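Local coordinates for lysozyme inhibitor LprI-like N-terminal domain-containing protein (PDB 6AR7), which is of unknown function but may inhibit lysozyme, as LprI-like proteins do, at residues A[55-58]-A[59-62]. Residues are numbered along the deposited sequence; the frame is centred on the assembly and turned at random.
Sequences QWQG and EVDA
Gln55 opens this turn of helix 42-70 by giving its carbonyl O to the backbone N of Glu59, the i to i+4 bond of an alpha helix. Gln55 O also accepts a hydrogen bond from a water oxygen 2.8 Å away, which donates, weakly, to Glu59 OE2 as well. The side-chain amide of Gln55 extends outward, clear of the next turn, where a polar end suits an exposed position. Trp56 continues the backbone pattern, its O lying 2.9 Å from Val60 N, and its buried indole meets the aliphatic part of Glu59: CE3 comes obliquely within 4.1 Å of Glu59 CB. The ring packs on Ile26 of helix 25-34 and on helix 107-136, while NE1 bonds to Asp27, so a large aromatic with one donor fits this seam between helices. Gln57 starts away from the next turn, but with CG anti to the backbone N (chi1 178°) and a bend at chi2 (59°) its chain folds back, bringing NE2 3.2 Å from Asp61 OD1 and 3.4 Å from Asp61 OD2. Both bonds are weak; the one to OD2 is nearly straight, the one to OD1 strongly bent. The short carboxylate of Asp61 suits its place, one turn on, as an acceptor for this amide. Gln57 NE2 also lies 3.8 Å from CG1 of Val60, a buried branched residue whose side chain touches Ala125 of helix 107-136 and Gln83 of helix 73-101. Gly58, exposed, adds only backbone, its O accepting from Ala62 N at 3.0 Å. Glu59, bent at chi2, directs OE1 to a salt bridge with Arg129. Trp56 and Val60 are thus buried, the Gln57-Asp61 pair is a weak polar link, and the negative charge of Glu59 is probably offset by Arg129.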
ATOM      1  N   GLN A  55      -2.193  13.989  -4.986  1.00 28.48           N
ATOM      2  CA  GLN A  55      -1.046  14.709  -4.442  1.00 24.27           C
ATOM      3  C   GLN A  55      -0.044  13.741  -3.824  1.00 26.51           C
ATOM      4  O   GLN A  55       1.163  13.868  -4.062  1.00 27.53           O
ATOM      5  CB  GLN A  55      -1.523  15.757  -3.441  1.00 21.64           C
ATOM      6  CG  GLN A  55      -2.254  16.911  -4.160  1.00 27.00           C
ATOM      7  CD  GLN A  55      -3.034  17.787  -3.225  1.00 30.79           C
ATOM      8  OE1 GLN A  55      -2.637  18.005  -2.092  1.00 29.65           O
ATOM      9  NE2 GLN A  55      -4.152  18.314  -3.704  1.00 35.84           N
ATOM     10  N   TRP A  56      -0.528  12.725  -3.092  1.00 22.85           N
ATOM     11  CA  TRP A  56       0.383  11.708  -2.579  1.00 22.72           C
ATOM     12  C   TRP A  56       1.087  10.963  -3.707  1.00 25.04           C
ATOM     13  O   TRP A  56       2.246  10.576  -3.557  1.00 27.12           O
ATOM     14  CB  TRP A  56      -0.354  10.722  -1.679  1.00 18.79           C
ATOM     15  CG  TRP A  56      -0.533  11.264  -0.325  1.00 20.66           C
ATOM     16  CD1 TRP A  56      -1.714  11.616   0.269  1.00 22.79           C
ATOM     17  CD2 TRP A  56       0.506  11.598   0.613  1.00 20.86           C
ATOM     18  NE1 TRP A  56      -1.476  12.129   1.529  1.00 21.39           N
ATOM     19  CE2 TRP A  56      -0.123  12.129   1.759  1.00 21.25           C
ATOM     20  CE3 TRP A  56       1.900  11.490   0.596  1.00 25.01           C
ATOM     21  CZ2 TRP A  56       0.588  12.527   2.880  1.00 22.76           C
ATOM     22  CZ3 TRP A  56       2.606  11.888   1.713  1.00 26.54           C
ATOM     23  CH2 TRP A  56       1.950  12.406   2.839  1.00 25.01           C
ATOM     24  N   GLN A  57       0.410  10.738  -4.832  1.00 25.63           N
ATOM     25  CA  GLN A  57       1.080  10.074  -5.941  1.00 26.39           C
ATOM     26  C   GLN A  57       2.211  10.949  -6.488  1.00 36.86           C
ATOM     27  O   GLN A  57       3.269  10.446  -6.882  1.00 36.41           O
ATOM     28  CB  GLN A  57       0.065   9.722  -7.024  1.00 28.84           C
ATOM     29  CG  GLN A  57       0.680   9.049  -8.265  1.00 33.70           C
ATOM     30  CD  GLN A  57       1.407   7.758  -7.931  1.00 45.71           C
ATOM     31  OE1 GLN A  57       0.832   6.852  -7.329  1.00 46.74           O
ATOM     32  NE2 GLN A  57       2.676   7.664  -8.331  1.00 48.83           N
ATOM     33  N   GLY A  58       2.028  12.262  -6.481  1.00 30.65           N
ATOM     34  CA  GLY A  58       3.135  13.131  -6.839  1.00 38.09           C
ATOM     35  C   GLY A  58       4.300  13.003  -5.876  1.00 34.70           C
ATOM     36  O   GLY A  58       5.466  13.084  -6.280  1.00 32.44           O
ATOM     37  N   GLU A  59       4.008  12.789  -4.587  1.00 29.31           N
ATOM     38  CA  GLU A  59       5.098  12.628  -3.632  1.00 29.87           C
ATOM     39  C   GLU A  59       5.779  11.274  -3.791  1.00 33.69           C
ATOM     40  O   GLU A  59       6.989  11.156  -3.550  1.00 36.35           O
ATOM     41  CB  GLU A  59       4.589  12.820  -2.204  1.00 26.15           C
ATOM     42  CG  GLU A  59       4.151  14.257  -1.949  1.00 35.37           C
ATOM     43  CD  GLU A  59       5.265  15.250  -2.271  1.00 50.90           C
ATOM     44  OE1 GLU A  59       6.324  15.180  -1.607  1.00 42.07           O
ATOM     45  OE2 GLU A  59       5.094  16.072  -3.206  1.00 53.90           O
ATOM     46  N   VAL A  60       5.032  10.255  -4.205  1.00 29.51           N
ATOM     47  CA  VAL A  60       5.649   8.978  -4.553  1.00 29.54           C
ATOM     48  C   VAL A  60       6.676   9.185  -5.653  1.00 32.59           C
ATOM     49  O   VAL A  60       7.833   8.767  -5.541  1.00 34.09           O
ATOM     50  CB  VAL A  60       4.579   7.960  -4.993  1.00 28.65           C
ATOM     51  CG1 VAL A  60       5.234   6.746  -5.648  1.00 26.44           C
ATOM     52  CG2 VAL A  60       3.696   7.522  -3.810  1.00 27.19           C
ATOM     53  N   ASP A  61       6.273   9.866  -6.724  1.00 28.41           N
ATOM     54  CA  ASP A  61       7.167  10.026  -7.862  1.00 36.82           C
ATOM     55  C   ASP A  61       8.381  10.874  -7.507  1.00 36.65           C
ATOM     56  O   ASP A  61       9.494  10.577  -7.951  1.00 39.81           O
ATOM     57  CB  ASP A  61       6.395  10.606  -9.045  1.00 47.37           C
ATOM     58  CG  ASP A  61       5.344   9.632  -9.570  1.00 56.05           C
ATOM     59  OD1 ASP A  61       5.555   8.416  -9.401  1.00 61.31           O
ATOM     60  OD2 ASP A  61       4.320  10.057 -10.146  1.00 59.74           O
ATOM     61  N   ALA A  62       8.192  11.910  -6.689  1.00 35.99           N
ATOM     62  CA  ALA A  62       9.299  12.786  -6.321  1.00 40.65           C
ATOM     63  C   ALA A  62      10.246  12.105  -5.347  1.00 39.84           C
ATOM     64  O   ALA A  62      11.467  12.295  -5.430  1.00 44.29           O
ATOM     65  CB  ALA A  62       8.776  14.082  -5.714  1.00 39.39           C
TER
HETATM   66  O   HOH W   1       2.456  16.064  -5.287  1.00 49.57           O